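Local coordinates for protein purine nucleoside phosphorylase (Bacillus licheniformis, PDB 6DZD) that probably catalyses the phosphorolysis of adenosine, inosine and S-methyl-5'-thioadenosine and the deamination of adenosine, and binds zinc, at residues 30-35 against 272-277. Numbering follows the deposited sequence.
Sequences VTAGFT and SFIGLK
Ser272 meets Phe34 in a non-hydrogen-bonded antiparallel pair. Ser272 CB lies at the edge of the Phe34 ring, 3.8 Å from Phe34 CD1. Phe273 and Gly33 follow as a hydrogen-bonded pair. Phe273 O accepts from Gly33 N, and Gly33 O accepts from Phe273 N. Gly33 O is also hydrogen-bonded to the Tyr136 hydroxyl. The Phe273 side chain takes the crowded position between backbone N and carbonyl carbon (chi1 55°), which carries the ring across toward the partner strand, where one face lies over Gly33. Gly33 CA makes a CH-pi contact 3.8 Å from the centroid of the Phe273 ring. Gly33 has no side chain, and the ring lies over its backbone. An alanine in place of Phe273 would probably leave the Gly33 backbone without its aromatic cover and open a gap there. On the opposite face of the sheet, Ile274 CG1 packs 3.6 Å from Ala32 CB and 3.7 Å from Val30 CG1. Gly275 pairs with Thr31 through two backbone bonds. Thr31 N donates to Gly275 O at 2.8 Å, nearly straight at 175°; the return bond from Gly275 N to Thr31 O is more bent. Leu276 CD2 then touches Val30 CG2 at 3.7 Å. The two strands are neighbours inside a mixed sheet, between strands 14-17 and 124-129. Strands 133-139 and 144-150 of the second large sheet cover the face that carries Val30, Phe34 and Ile274.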
ATOM      1  N   VAL A  30       3.318 -17.174  -1.708  1.00 27.94           N
ATOM      2  CA  VAL A  30       2.786 -15.853  -1.421  1.00 25.73           C
ATOM      3  C   VAL A  30       1.739 -15.471  -2.454  1.00 25.20           C
ATOM      4  O   VAL A  30       1.919 -15.707  -3.659  1.00 25.79           O
ATOM      5  CB  VAL A  30       3.913 -14.813  -1.380  1.00 24.27           C
ATOM      6  CG1 VAL A  30       3.343 -13.410  -1.101  1.00 22.21           C
ATOM      7  CG2 VAL A  30       4.912 -15.221  -0.344  1.00 24.93           C
ATOM      8  N   THR A  31       0.630 -14.893  -1.978  1.00 23.96           N
ATOM      9  CA  THR A  31      -0.333 -14.211  -2.835  1.00 23.07           C
ATOM     10  C   THR A  31      -0.332 -12.716  -2.510  1.00 21.37           C
ATOM     11  O   THR A  31      -0.631 -12.316  -1.384  1.00 20.65           O
ATOM     12  CB  THR A  31      -1.716 -14.819  -2.662  1.00 24.02           C
ATOM     13  OG1 THR A  31      -1.599 -16.238  -2.830  1.00 26.25           O
ATOM     14  CG2 THR A  31      -2.694 -14.248  -3.691  1.00 23.43           C
ATOM     15  N   ALA A  32       0.020 -11.896  -3.494  1.00 21.38           N
ATOM     16  CA  ALA A  32       0.152 -10.460  -3.303  1.00 20.87           C
ATOM     17  C   ALA A  32      -0.434  -9.738  -4.512  1.00 21.81           C
ATOM     18  O   ALA A  32      -0.434 -10.276  -5.627  1.00 22.81           O
ATOM     19  CB  ALA A  32       1.614 -10.065  -3.091  1.00 20.66           C
ATOM     20  N   GLY A  33      -0.993  -8.552  -4.279  1.00 19.06           N
ATOM     21  CA  GLY A  33      -1.538  -7.787  -5.385  1.00 20.22           C
ATOM     22  C   GLY A  33      -2.166  -6.485  -4.930  1.00 19.81           C
ATOM     23  O   GLY A  33      -2.012  -6.061  -3.783  1.00 18.44           O
ATOM     24  N   PHE A  34      -2.917  -5.880  -5.859  1.00 20.18           N
ATOM     25  CA  PHE A  34      -3.490  -4.539  -5.759  1.00 19.89           C
ATOM     26  C   PHE A  34      -4.756  -4.511  -6.606  1.00 21.05           C
ATOM     27  O   PHE A  34      -4.739  -4.980  -7.745  1.00 21.94           O
ATOM     28  CB  PHE A  34      -2.475  -3.507  -6.270  1.00 19.79           C
ATOM     29  CG  PHE A  34      -2.746  -2.080  -5.869  1.00 18.85           C
ATOM     30  CD1 PHE A  34      -2.413  -1.625  -4.602  1.00 17.35           C
ATOM     31  CD2 PHE A  34      -3.240  -1.168  -6.796  1.00 19.30           C
ATOM     32  CE1 PHE A  34      -2.607  -0.297  -4.238  1.00 16.48           C
ATOM     33  CE2 PHE A  34      -3.445   0.171  -6.450  1.00 18.46           C
ATOM     34  CZ  PHE A  34      -3.123   0.615  -5.163  1.00 17.09           C
ATOM     35  N   THR A  35      -5.851  -3.997  -6.070  1.00 18.22           N
ATOM     36  CA  THR A  35      -7.056  -4.009  -6.888  1.00 19.07           C
ATOM     37  C   THR A  35      -7.113  -2.767  -7.787  1.00 18.81           C
ATOM     38  O   THR A  35      -6.399  -1.776  -7.592  1.00 18.11           O
ATOM     39  CB  THR A  35      -8.327  -4.119  -6.028  1.00 19.18           C
ATOM     40  OG1 THR A  35      -8.394  -3.025  -5.109  1.00 18.03           O
ATOM     41  CG2 THR A  35      -8.348  -5.450  -5.263  1.00 19.45           C
ATOM     42  N   SER A 272      -4.339  -2.945  -1.346  1.00 17.67           N
ATOM     43  CA  SER A 272      -3.268  -3.915  -1.485  1.00 17.52           C
ATOM     44  C   SER A 272      -3.517  -5.064  -0.511  1.00 17.36           C
ATOM     45  O   SER A 272      -4.114  -4.883   0.555  1.00 17.29           O
ATOM     46  CB  SER A 272      -1.901  -3.269  -1.250  1.00 17.44           C
ATOM     47  OG  SER A 272      -1.670  -2.964   0.105  1.00 17.27           O
ATOM     48  N   PHE A 273      -3.074  -6.257  -0.896  1.00 17.90           N
ATOM     49  CA  PHE A 273      -3.287  -7.454  -0.097  1.00 17.68           C
ATOM     50  C   PHE A 273      -2.091  -8.375  -0.250  1.00 18.01           C
ATOM     51  O   PHE A 273      -1.468  -8.436  -1.313  1.00 18.59           O
ATOM     52  CB  PHE A 273      -4.567  -8.188  -0.517  1.00 17.91           C
ATOM     53  CG  PHE A 273      -4.594  -8.518  -1.961  1.00 18.28           C
ATOM     54  CD1 PHE A 273      -4.014  -9.687  -2.426  1.00 18.76           C
ATOM     55  CD2 PHE A 273      -5.142  -7.638  -2.861  1.00 18.48           C
ATOM     56  CE1 PHE A 273      -4.010  -9.975  -3.752  1.00 19.43           C
ATOM     57  CE2 PHE A 273      -5.143  -7.913  -4.203  1.00 18.91           C
ATOM     58  CZ  PHE A 273      -4.588  -9.085  -4.654  1.00 19.27           C
ATOM     59  N   ILE A 274      -1.781  -9.104   0.814  1.00 18.02           N
ATOM     60  CA  ILE A 274      -0.719 -10.099   0.768  1.00 18.70           C
ATOM     61  C   ILE A 274      -1.015 -11.157   1.822  1.00 19.18           C
ATOM     62  O   ILE A 274      -1.650 -10.880   2.844  1.00 19.01           O
ATOM     63  CB  ILE A 274       0.680  -9.459   0.963  1.00 18.73           C
ATOM     64  CG1 ILE A 274       1.776 -10.406   0.473  1.00 20.00           C
ATOM     65  CG2 ILE A 274       0.903  -9.053   2.433  1.00 18.34           C
ATOM     66  CD1 ILE A 274       3.169  -9.835   0.530  1.00 20.82           C
ATOM     67  N   GLY A 275      -0.601 -12.388   1.538  1.00 21.22           N
ATOM     68  CA  GLY A 275      -0.792 -13.480   2.470  1.00 22.45           C
ATOM     69  C   GLY A 275      -0.090 -14.728   1.988  1.00 23.92           C
ATOM     70  O   GLY A 275       0.226 -14.870   0.802  1.00 24.17           O
ATOM     71  N   LEU A 276       0.143 -15.636   2.931  1.00 25.77           N
ATOM     72  CA  LEU A 276       0.746 -16.936   2.674  1.00 27.60           C
ATOM     73  C   LEU A 276      -0.341 -17.999   2.776  1.00 29.12           C
ATOM     74  O   LEU A 276      -1.237 -17.889   3.619  1.00 29.09           O
ATOM     75  CB  LEU A 276       1.863 -17.230   3.678  1.00 28.32           C
ATOM     76  CG  LEU A 276       3.033 -16.237   3.698  1.00 27.19           C
ATOM     77  CD1 LEU A 276       3.405 -15.853   5.131  1.00 27.05           C
ATOM     78  CD2 LEU A 276       4.236 -16.813   2.979  1.00 28.36           C
ATOM     79  N   LYS A 277      -0.302 -18.999   1.893  1.00 29.86           N
ATOM     80  CA  LYS A 277      -1.321 -20.052   1.960  1.00 31.58           C
ATOM     81  C   LYS A 277      -0.742 -21.420   2.319  1.00 34.01           C
ATOM     82  O   LYS A 277       0.104 -21.957   1.606  1.00 35.06           O
ATOM     83  CB  LYS A 277      -2.092 -20.135   0.638  1.00 31.79           C
ATOM     84  CG  LYS A 277      -3.337 -19.241   0.666  1.00 30.43           C
ATOM     85  CD  LYS A 277      -4.473 -19.702  -0.255  1.00 31.48           C
ATOM     86  CE  LYS A 277      -4.667 -18.711  -1.409  1.00 30.12           C
ATOM     87  NZ  LYS A 277      -5.192 -19.320  -2.674  1.00 31.56           N
TER